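Side-chain contacts in ribosomal RNA small subunit methyltransferase Nep1 (Archaeoglobus fulgidus, PDB 3O7B), which probably methylates N1 of a specific pseudouridine in 16S rRNA, using S-adenosyl-L-methionine as methyl donor, during biogenesis of the small ribosomal subunit: residues Q92-L97 / F105-H110; T123-N128 / T151-K156; L98-R103 / R230-Y235. All blocks are in the same frame, centred on the assembly; numbering follows the deposited sequence. Where two conformers were deposited one is given.

Interaction 1. Residues Q92-L97 / F105-H110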
loop_
_atom_site.group_PDB
_atom_site.type_symbol
_atom_site.label_atom_id
_atom_site.label_comp_id
_atom_site.label_asym_id
_atom_site.label_seq_id
_atom_site.Cartn_x
_atom_site.Cartn_y
_atom_site.Cartn_z
ATOM N N GLN A 92 3.844 0.765 2.782
ATOM C CA GLN A 92 3.150 0.731 1.504
ATOM C C GLN A 92 3.974 1.401 0.425
ATOM O O GLN A 92 3.992 0.963 -0.729
ATOM C CB GLN A 92 1.781 1.394 1.652
ATOM C CG GLN A 92 0.869 0.648 2.657
ATOM C CD GLN A 92 -0.182 1.515 3.327
ATOM O OE1 GLN A 92 -0.304 2.713 3.049
ATOM N NE2 GLN A 92 -0.954 0.905 4.231
ATOM N N CYS A 93 4.689 2.471 0.787
ATOM C CA CYS A 93 5.507 3.154 -0.190
ATOM C C CYS A 93 6.643 2.280 -0.668
ATOM O O CYS A 93 6.953 2.248 -1.851
ATOM C CB CYS A 93 6.086 4.446 0.401
ATOM S SG CYS A 93 4.855 5.735 0.723
ATOM N N LEU A 94 7.253 1.559 0.270
ATOM C CA LEU A 94 8.330 0.638 -0.099
ATOM C C LEU A 94 7.813 -0.493 -0.980
ATOM O O LEU A 94 8.480 -0.901 -1.920
ATOM C CB LEU A 94 8.974 0.020 1.138
ATOM C CG LEU A 94 9.928 0.941 1.903
ATOM C CD1 LEU A 94 10.186 0.320 3.264
ATOM C CD2 LEU A 94 11.207 1.141 1.100
ATOM N N LEU A 95 6.625 -1.020 -0.655
ATOM C CA LEU A 95 6.089 -2.102 -1.497
ATOM C C LEU A 95 5.949 -1.647 -2.934
ATOM O O LEU A 95 6.400 -2.311 -3.859
ATOM C CB LEU A 95 4.742 -2.603 -0.977
ATOM C CG LEU A 95 4.737 -3.422 0.306
ATOM C CD1 LEU A 95 3.299 -3.867 0.613
ATOM C CD2 LEU A 95 5.683 -4.613 0.228
ATOM N N LEU A 96 5.328 -0.490 -3.138
ATOM C CA LEU A 96 5.118 0.000 -4.484
ATOM C C LEU A 96 6.440 0.249 -5.200
ATOM O O LEU A 96 6.634 -0.157 -6.338
ATOM C CB LEU A 96 4.279 1.270 -4.472
ATOM C CG LEU A 96 4.132 1.975 -5.815
ATOM C CD1 LEU A 96 3.591 1.006 -6.905
ATOM C CD2 LEU A 96 3.221 3.144 -5.650
ATOM N N LEU A 97 7.335 0.972 -4.533
ATOM C CA LEU A 97 8.595 1.315 -5.159
ATOM C C LEU A 97 9.382 0.066 -5.578
ATOM O O LEU A 97 9.880 -0.018 -6.707
ATOM C CB LEU A 97 9.420 2.168 -4.181
ATOM C CG LEU A 97 10.715 2.683 -4.798
ATOM C CD1 LEU A 97 10.455 3.670 -5.952
ATOM C CD2 LEU A 97 11.550 3.345 -3.729
ATOM N N PHE A 105 18.095 2.118 -9.331
ATOM C CA PHE A 105 18.125 2.967 -8.158
ATOM C C PHE A 105 18.324 2.189 -6.870
ATOM O O PHE A 105 18.023 0.991 -6.767
ATOM C CB PHE A 105 16.884 3.874 -8.085
ATOM C CG PHE A 105 15.564 3.129 -7.981
ATOM C CD1 PHE A 105 15.069 2.736 -6.742
ATOM C CD2 PHE A 105 14.797 2.892 -9.122
ATOM C CE1 PHE A 105 13.837 2.080 -6.646
ATOM C CE2 PHE A 105 13.561 2.246 -9.038
ATOM C CZ PHE A 105 13.089 1.828 -7.803
ATOM N N GLU A 106 18.877 2.884 -5.895
ATOM C CA GLU A 106 18.978 2.409 -4.527
ATOM C C GLU A 106 17.809 2.950 -3.713
ATOM O O GLU A 106 17.171 3.928 -4.117
ATOM C CB GLU A 106 20.280 2.873 -3.866
ATOM C CG GLU A 106 21.565 2.244 -4.369
ATOM C CD GLU A 106 22.739 2.593 -3.446
ATOM O OE1 GLU A 106 23.163 3.783 -3.389
ATOM O OE2 GLU A 106 23.233 1.684 -2.747
ATOM N N VAL A 107 17.562 2.328 -2.562
ATOM C CA VAL A 107 16.470 2.683 -1.664
ATOM C C VAL A 107 16.952 2.832 -0.239
ATOM O O VAL A 107 17.624 1.941 0.303
ATOM C CB VAL A 107 15.353 1.604 -1.708
ATOM C CG1 VAL A 107 14.240 1.928 -0.723
ATOM C CG2 VAL A 107 14.817 1.502 -3.107
ATOM N N TYR A 108 16.630 3.975 0.369
ATOM C CA TYR A 108 16.955 4.238 1.752
ATOM C C TYR A 108 15.749 4.693 2.526
ATOM O O TYR A 108 14.843 5.331 1.962
ATOM C CB TYR A 108 18.005 5.360 1.867
ATOM C CG TYR A 108 19.337 5.028 1.251
ATOM C CD1 TYR A 108 20.326 4.420 2.014
ATOM C CD2 TYR A 108 19.596 5.292 -0.086
ATOM C CE1 TYR A 108 21.562 4.116 1.467
ATOM C CE2 TYR A 108 20.842 4.995 -0.640
ATOM C CZ TYR A 108 21.810 4.401 0.156
ATOM O OH TYR A 108 23.060 4.076 -0.354
ATOM N N VAL A 109 15.761 4.402 3.820
ATOM C CA VAL A 109 14.757 4.906 4.731
ATOM C C VAL A 109 15.498 5.678 5.823
ATOM O O VAL A 109 16.395 5.137 6.472
ATOM C CB VAL A 109 13.918 3.761 5.353
ATOM C CG1 VAL A 109 12.942 4.311 6.403
ATOM C CG2 VAL A 109 13.156 3.008 4.270
ATOM N N HIS A 110 15.158 6.958 5.979
ATOM C CA HIS A 110 15.647 7.783 7.066
ATOM C C HIS A 110 14.524 7.840 8.083
ATOM O O HIS A 110 13.381 8.161 7.722
ATOM C CB HIS A 110 15.994 9.159 6.473
ATOM C CG HIS A 110 15.994 10.292 7.446
ATOM N ND1 HIS A 110 17.090 10.659 8.206
ATOM C CD2 HIS A 110 15.021 11.194 7.715
ATOM C CE1 HIS A 110 16.773 11.733 8.915
ATOM N NE2 HIS A 110 15.526 12.075 8.637
#

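Interaction 2. Residues T123-N128 / T151-K156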
loop_
_atom_site.group_PDB
_atom_site.type_symbol
_atom_site.label_atom_id
_atom_site.label_comp_id
_atom_site.label_asym_id
_atom_site.label_seq_id
_atom_site.Cartn_x
_atom_site.Cartn_y
_atom_site.Cartn_z
ATOM N N THR A 123 15.293 -6.815 -2.504
ATOM C CA THR A 123 14.547 -7.300 -1.345
ATOM C C THR A 123 13.044 -7.411 -1.634
ATOM O O THR A 123 12.436 -6.481 -2.178
ATOM C CB THR A 123 14.765 -6.353 -0.134
ATOM O OG1 THR A 123 16.152 -6.362 0.195
ATOM C CG2 THR A 123 13.973 -6.796 1.083
ATOM N N ARG A 124 12.444 -8.552 -1.276
ATOM C CA ARG A 124 10.995 -8.725 -1.315
ATOM C C ARG A 124 10.476 -8.538 0.092
ATOM O O ARG A 124 10.639 -9.419 0.944
ATOM C CB ARG A 124 10.606 -10.131 -1.799
ATOM C CG ARG A 124 10.981 -10.491 -3.226
ATOM C CD ARG A 124 10.305 -11.839 -3.626
ATOM N NE ARG A 124 10.322 -12.828 -2.542
ATOM C CZ ARG A 124 11.274 -13.750 -2.360
ATOM N NH1 ARG A 124 12.285 -13.832 -3.211
ATOM N NH2 ARG A 124 11.201 -14.591 -1.323
ATOM N N LEU A 125 9.866 -7.395 0.363
ATOM C CA LEU A 125 9.355 -7.134 1.701
ATOM C C LEU A 125 8.037 -7.862 1.895
ATOM O O LEU A 125 7.306 -8.043 0.913
ATOM C CB LEU A 125 9.127 -5.630 1.920
ATOM C CG LEU A 125 10.407 -4.806 2.027
ATOM C CD1 LEU A 125 10.028 -3.336 1.921
ATOM C CD2 LEU A 125 11.208 -5.084 3.292
ATOM N N PRO A 126 7.713 -8.233 3.148
ATOM C CA PRO A 126 6.387 -8.833 3.400
ATOM C C PRO A 126 5.284 -7.856 3.008
ATOM O O PRO A 126 5.313 -6.674 3.374
ATOM C CB PRO A 126 6.375 -9.059 4.914
ATOM C CG PRO A 126 7.822 -9.045 5.328
ATOM C CD PRO A 126 8.514 -8.124 4.384
ATOM N N ARG A 127 4.302 -8.362 2.279
ATOM C CA ARG A 127 3.166 -7.558 1.852
ATOM C C ARG A 127 2.127 -7.403 2.955
ATOM O O ARG A 127 1.386 -6.416 2.977
ATOM C CB ARG A 127 2.579 -8.126 0.561
ATOM C CG ARG A 127 3.691 -8.214 -0.496
ATOM C CD ARG A 127 3.148 -8.399 -1.849
ATOM N NE ARG A 127 2.629 -7.167 -2.432
ATOM C CZ ARG A 127 3.345 -6.295 -3.142
ATOM N NH1 ARG A 127 4.660 -6.448 -3.291
ATOM N NH2 ARG A 127 2.741 -5.259 -3.680
ATOM N N ASN A 128 2.106 -8.362 3.878
ATOM C CA ASN A 128 1.232 -8.297 5.026
ATOM C C ASN A 128 1.880 -7.384 6.055
ATOM O O ASN A 128 3.041 -7.584 6.438
ATOM C CB ASN A 128 1.012 -9.699 5.591
ATOM C CG ASN A 128 0.220 -9.680 6.865
ATOM O OD1 ASN A 128 0.761 -9.400 7.938
ATOM N ND2 ASN A 128 -1.073 -9.942 6.765
ATOM N N THR A 151 23.425 -8.972 1.974
ATOM C CA THR A 151 22.631 -8.101 2.819
ATOM C C THR A 151 21.387 -7.632 2.077
ATOM O O THR A 151 21.462 -7.182 0.934
ATOM C CB THR A 151 23.465 -6.904 3.297
ATOM O OG1 THR A 151 24.590 -7.400 4.035
ATOM C CG2 THR A 151 22.632 -6.035 4.216
ATOM N N LEU A 152 20.237 -7.803 2.723
ATOM C CA LEU A 152 18.951 -7.349 2.190
ATOM C C LEU A 152 18.521 -6.003 2.774
ATOM O O LEU A 152 18.011 -5.138 2.046
ATOM C CB LEU A 152 17.852 -8.388 2.455
ATOM C CG LEU A 152 18.026 -9.742 1.767
ATOM C CD1 LEU A 152 16.842 -10.648 2.145
ATOM C CD2 LEU A 152 18.136 -9.615 0.258
ATOM N N ILE A 153 18.707 -5.842 4.080
ATOM C CA ILE A 153 18.339 -4.608 4.769
ATOM C C ILE A 153 19.336 -4.404 5.882
ATOM O O ILE A 153 19.663 -5.346 6.580
ATOM C CB ILE A 153 16.928 -4.674 5.398
ATOM C CG1 ILE A 153 15.891 -5.265 4.425
ATOM C CG2 ILE A 153 16.523 -3.274 5.913
ATOM C CD1 ILE A 153 14.504 -5.514 5.080
ATOM N N GLU A 154 19.836 -3.177 6.052
ATOM C CA GLU A 154 20.820 -2.913 7.108
ATOM C C GLU A 154 20.869 -1.451 7.529
ATOM O O GLU A 154 20.788 -0.570 6.667
ATOM C CB GLU A 154 22.218 -3.320 6.627
ATOM C CG GLU A 154 23.249 -3.370 7.738
ATOM C CD GLU A 154 24.618 -3.823 7.269
ATOM O OE1 GLU A 154 25.023 -3.487 6.133
ATOM O OE2 GLU A 154 25.295 -4.521 8.054
ATOM N N PHE A 155 21.022 -1.202 8.833
ATOM C CA PHE A 155 21.341 0.156 9.311
ATOM C C PHE A 155 22.734 0.525 8.840
ATOM O O PHE A 155 23.656 -0.306 8.886
ATOM C CB PHE A 155 21.295 0.243 10.825
ATOM C CG PHE A 155 19.915 0.258 11.384
ATOM C CD1 PHE A 155 19.214 1.446 11.493
ATOM C CD2 PHE A 155 19.289 -0.930 11.777
ATOM C CE1 PHE A 155 17.919 1.469 12.019
ATOM C CE2 PHE A 155 18.000 -0.917 12.305
ATOM C CZ PHE A 155 17.311 0.269 12.418
ATOM N N LYS A 156 22.896 1.768 8.387
ATOM C CA LYS A 156 24.222 2.258 8.007
ATOM C C LYS A 156 24.707 3.299 9.009
ATOM O O LYS A 156 23.920 4.145 9.453
ATOM C CB LYS A 156 24.207 2.862 6.603
ATOM C CG LYS A 156 23.768 1.905 5.497
ATOM C CD LYS A 156 24.684 0.694 5.341
ATOM C CE LYS A 156 24.486 0.074 3.966
ATOM N NZ LYS A 156 25.468 -1.006 3.673
#

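Interaction 3. Residues L98-R103 / R230-Y235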
loop_
_atom_site.group_PDB
_atom_site.type_symbol
_atom_site.label_atom_id
_atom_site.label_comp_id
_atom_site.label_asym_id
_atom_site.label_seq_id
_atom_site.Cartn_x
_atom_site.Cartn_y
_atom_site.Cartn_z
ATOM N N LEU A 98 9.479 -0.906 -4.677
ATOM C CA LEU A 98 10.276 -2.087 -4.965
ATOM C C LEU A 98 9.625 -2.998 -6.015
ATOM O O LEU A 98 10.318 -3.826 -6.624
ATOM C CB LEU A 98 10.613 -2.832 -3.686
ATOM C CG LEU A 98 11.541 -2.069 -2.717
ATOM C CD1 LEU A 98 11.465 -2.704 -1.336
ATOM C CD2 LEU A 98 12.948 -2.106 -3.231
ATOM N N ASP A 99 8.320 -2.819 -6.233
ATOM C CA ASP A 99 7.594 -3.545 -7.301
ATOM C C ASP A 99 7.947 -3.042 -8.707
ATOM O O ASP A 99 7.597 -3.674 -9.708
ATOM C CB ASP A 99 6.073 -3.394 -7.115
ATOM C CG ASP A 99 5.498 -4.243 -5.966
ATOM O OD1 ASP A 99 6.178 -5.145 -5.408
ATOM O OD2 ASP A 99 4.307 -3.993 -5.610
ATOM N N SER A 100 8.589 -1.881 -8.806
ATOM C CA SER A 100 8.983 -1.321 -10.105
ATOM C C SER A 100 9.886 -2.294 -10.866
ATOM O O SER A 100 10.774 -2.913 -10.274
ATOM C CB SER A 100 9.735 0.006 -9.922
ATOM O OG SER A 100 10.246 0.459 -11.175
ATOM N N PRO A 101 9.685 -2.408 -12.193
ATOM C CA PRO A 101 10.625 -3.235 -12.957
ATOM C C PRO A 101 11.982 -2.552 -13.212
ATOM O O PRO A 101 12.919 -3.192 -13.683
ATOM C CB PRO A 101 9.886 -3.466 -14.274
ATOM C CG PRO A 101 9.098 -2.251 -14.456
ATOM C CD PRO A 101 8.626 -1.856 -13.053
ATOM N N LEU A 102 12.081 -1.268 -12.892
ATOM C CA LEU A 102 13.314 -0.522 -13.116
ATOM C C LEU A 102 14.241 -0.722 -11.924
ATOM O O LEU A 102 13.847 -0.488 -10.779
ATOM C CB LEU A 102 12.979 0.950 -13.330
ATOM C CG LEU A 102 14.049 1.954 -13.740
ATOM C CD1 LEU A 102 14.929 1.444 -14.880
ATOM C CD2 LEU A 102 13.372 3.246 -14.140
ATOM N N ARG A 103 15.469 -1.157 -12.194
ATOM C CA ARG A 103 16.390 -1.577 -11.139
ATOM C C ARG A 103 17.608 -0.646 -10.984
ATOM O O ARG A 103 18.578 -1.013 -10.325
ATOM C CB ARG A 103 16.828 -3.045 -11.368
ATOM C CG ARG A 103 15.672 -4.035 -11.554
ATOM C CD ARG A 103 15.227 -4.649 -10.232
ATOM N NE ARG A 103 13.776 -4.655 -10.097
ATOM C CZ ARG A 103 13.087 -5.404 -9.236
ATOM N NH1 ARG A 103 11.766 -5.303 -9.205
ATOM N NH2 ARG A 103 13.703 -6.255 -8.415
ATOM N N ARG A 230 3.105 8.760 -8.123
ATOM C CA ARG A 230 3.248 9.748 -9.190
ATOM C C ARG A 230 4.708 9.948 -9.578
ATOM O O ARG A 230 5.037 9.980 -10.761
ATOM C CB ARG A 230 2.616 11.073 -8.791
ATOM C CG ARG A 230 2.634 12.091 -9.918
ATOM C CD ARG A 230 1.352 12.909 -9.898
ATOM N NE ARG A 230 1.504 14.195 -10.576
ATOM C CZ ARG A 230 0.699 15.236 -10.382
ATOM N NH1 ARG A 230 -0.327 15.141 -9.534
ATOM N NH2 ARG A 230 0.919 16.374 -11.035
ATOM N N VAL A 231 5.587 10.059 -8.579
ATOM C CA VAL A 231 6.986 10.278 -8.895
ATOM C C VAL A 231 7.617 9.061 -9.562
ATOM O O VAL A 231 8.379 9.188 -10.517
ATOM C CB VAL A 231 7.766 10.706 -7.641
ATOM C CG1 VAL A 231 9.248 10.886 -7.950
ATOM C CG2 VAL A 231 7.206 12.030 -7.075
ATOM N N LEU A 232 7.271 7.862 -9.083
ATOM C CA LEU A 232 7.762 6.646 -9.707
ATOM C C LEU A 232 7.344 6.571 -11.166
ATOM O O LEU A 232 8.133 6.218 -12.040
ATOM C CB LEU A 232 7.270 5.396 -8.954
ATOM C CG LEU A 232 7.637 4.056 -9.605
ATOM C CD1 LEU A 232 9.173 3.896 -9.715
ATOM C CD2 LEU A 232 7.026 2.896 -8.846
ATOM N N CYS A 233 6.091 6.901 -11.428
ATOM C CA CYS A 233 5.640 6.875 -12.816
ATOM C C CYS A 233 6.415 7.841 -13.714
ATOM O O CYS A 233 6.768 7.482 -14.841
ATOM C CB CYS A 233 4.170 7.199 -12.890
ATOM S SG CYS A 233 3.551 7.028 -14.555
ATOM N N GLU A 234 6.656 9.058 -13.221
ATOM C CA GLU A 234 7.429 10.054 -13.986
ATOM C C GLU A 234 8.874 9.594 -14.172
ATOM O O GLU A 234 9.482 9.766 -15.235
ATOM C CB GLU A 234 7.406 11.424 -13.302
ATOM C CG GLU A 234 6.018 12.051 -13.182
ATOM C CD GLU A 234 5.464 12.622 -14.484
ATOM O OE1 GLU A 234 6.133 12.566 -15.540
ATOM O OE2 GLU A 234 4.334 13.146 -14.443
ATOM N N TYR A 235 9.420 8.998 -13.122
ATOM C CA TYR A 235 10.774 8.467 -13.150
ATOM C C TYR A 235 10.926 7.385 -14.206
ATOM O O TYR A 235 11.865 7.401 -15.006
ATOM C CB TYR A 235 11.113 7.955 -11.755
ATOM C CG TYR A 235 12.503 7.428 -11.582
ATOM C CD1 TYR A 235 13.531 8.254 -11.119
ATOM C CD2 TYR A 235 12.786 6.089 -11.823
ATOM C CE1 TYR A 235 14.819 7.747 -10.925
ATOM C CE2 TYR A 235 14.054 5.570 -11.643
ATOM C CZ TYR A 235 15.069 6.398 -11.194
ATOM O OH TYR A 235 16.334 5.857 -11.039
#

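Interaction 1. Residues Q92-L97 / F105-H110
Leu-97 and Phe-105 run past each other in opposite directions, and the leucine branch point lies obliquely against one corner of the ring, with CG of Leu-97 3.7 Å from CE1 of Phe-105. CD1 of Leu-97 settles near CZ of Phe-105, also at 3.7 Å, while the carbonyl O of Leu-97 lies in the ring plane at its edge. With CG anti to the backbone N (chi1 -175°), Leu-97 extends toward the strand, and its chi2 of 65° directs CD2 tip to tip against CG2 of Val-107, 3.8 Å away. One turn earlier, Leu-94 lies aslant Val-107 and Val-109: its CD2 meets CG1 of Val-107 at 3.6 Å, and its CD1 meets CG2 of Val-109 at 4.1 Å. Helix 87-98 packs antiparallel to strand 105-111, their local axes 10.9 Å apart, and Phe-30 and Phe-32 of the adjacent strand 28-35 continue the apolar surface. Cutting Leu-97 back to an alanine is likely to strip the Phe-105 ring and CG2 of Val-107 of their leucine neighbour and open a gap between helix and strand. The five buried side chains are all hydrocarbon, so close fit and exclusion of water, rather than polar bonds, probably hold the helix here.

Interaction 2. Residues T123-N128 / T151-K156
Thr-123 supplies the polar part of the contact, its hydroxyl OG1 lying 2.9 Å from the carbonyl O of Leu-152. OG1 also lies within hydrogen-bonding reach of the carbonyl O of Asn-120. Setting OG1 anti to its own carbonyl carbon (chi1 -62°) turns the hydroxyl toward Leu-152 and leaves the methyl CG2 for the neighbouring residue. The hydroxyl lies, too, over the start of the leucine side chain, OG1 of Thr-123 being 3.5 Å from CB of Leu-152, with the leucine crossing the threonine aslant.

Apolar contacts flank this group. CG2 of Thr-123 meets CG1 of Ile-153 at 4.1 Å, the two side chains crossing at about a right angle. Farther along the loop, CD2 of Leu-125 touches CD1 of Ile-153 at 3.8 Å. The extended outer part of Ile-153 (chi2 173°) carries that methyl out to the leucine.

The corner at Leu-152 and Ile-153 is a classic beta bulge facing Ile-145 of strand 144-147, and it presents the carbonyl of one residue and the aliphatic chain of the next to the same loop. Ile-153 also packs on Ile-117 of strand 116-119 and on Leu-139 of helix 129-142, while Leu-125 reaches Leu-94 and Leu-98 of helix 87-98. The loop leading from strand 116-119 to helix 129-142 is thereby fitted between helix 87-98 and the bulged strand 150-156 near the margin of the sheet.

Interaction 3. Residues L98-R103 / R230-Y235
An ST turn in the loop that follows helix 87-98 shapes the chain where it meets helix 224-239, the last helix of the protein. In that turn OG of Ser-100 accepts from the backbone N of Leu-102 at 3.0 Å, and it is also hydrogen-bonded to OE2 of Glu-236, just beyond the segment 230-235. CB of Ser-100 points to Leu-232 and touches its CD1 at 3.9 Å, carbon to carbon. With OG anti to the backbone N (chi1 173°), the oxygen also comes to lie beside CD1 of Leu-232, a van der Waals contact next to the hydroxyl's polar bonds.

The second meeting point is Leu-102 on Tyr-235, whose side chains cross at about a right angle. CD2 of Leu-102 touches CE2 of Tyr-235 at 3.5 Å and CD2 of the same ring at 3.7 Å, approaching obliquely. The phenol has two further partners: its OH is hydrogen-bonded to OD1 of Asp-104, and its ring meets Phe-30 edge to face. These partners probably restrict how far the ring can turn against the leucine.

On the far side of the loop, NH1 of Arg-103 donates to the carbonyl O of Ser-100 at 2.8 Å, tilted 29° from the carbonyl plane. NH2 of Arg-121 grips the same oxygen, and NH2 of Arg-103 pairs with Glu-122.

Helix 224-239 also carries Cys-233, disulfide-bonded to Cys-233 of the second subunit, and Arg-230, which touches a bound tyrosine. The contact therefore joins a helix-to-strand loop to the C-terminal helix of the SPOUT methyltransferase fold, close to its dimer interface.

How the interactions relate
Interactions 1 and 3 draw on helix 87-98 and the loop after it, and interaction 2 packs against the same helix. All three are buried contacts, interaction 1 entirely so, while 2 and 3 lie farther from the centre and each include a partly exposed leucine. Interaction 1 is purely apolar and lays the helix on the sheet; the other two combine apolar packing with hydroxyl chemistry, a threonine facing a carbonyl in one and a serine-centred turn in the other. Leu-97 on Leu-232 joins 1 to 3, Leu-95 against Pro-126 and Arg-127 joins 1 to 2, and a salt bridge from Arg-127 to Asp-99 ties 2 to 3. Segments of all three reach the second subunit.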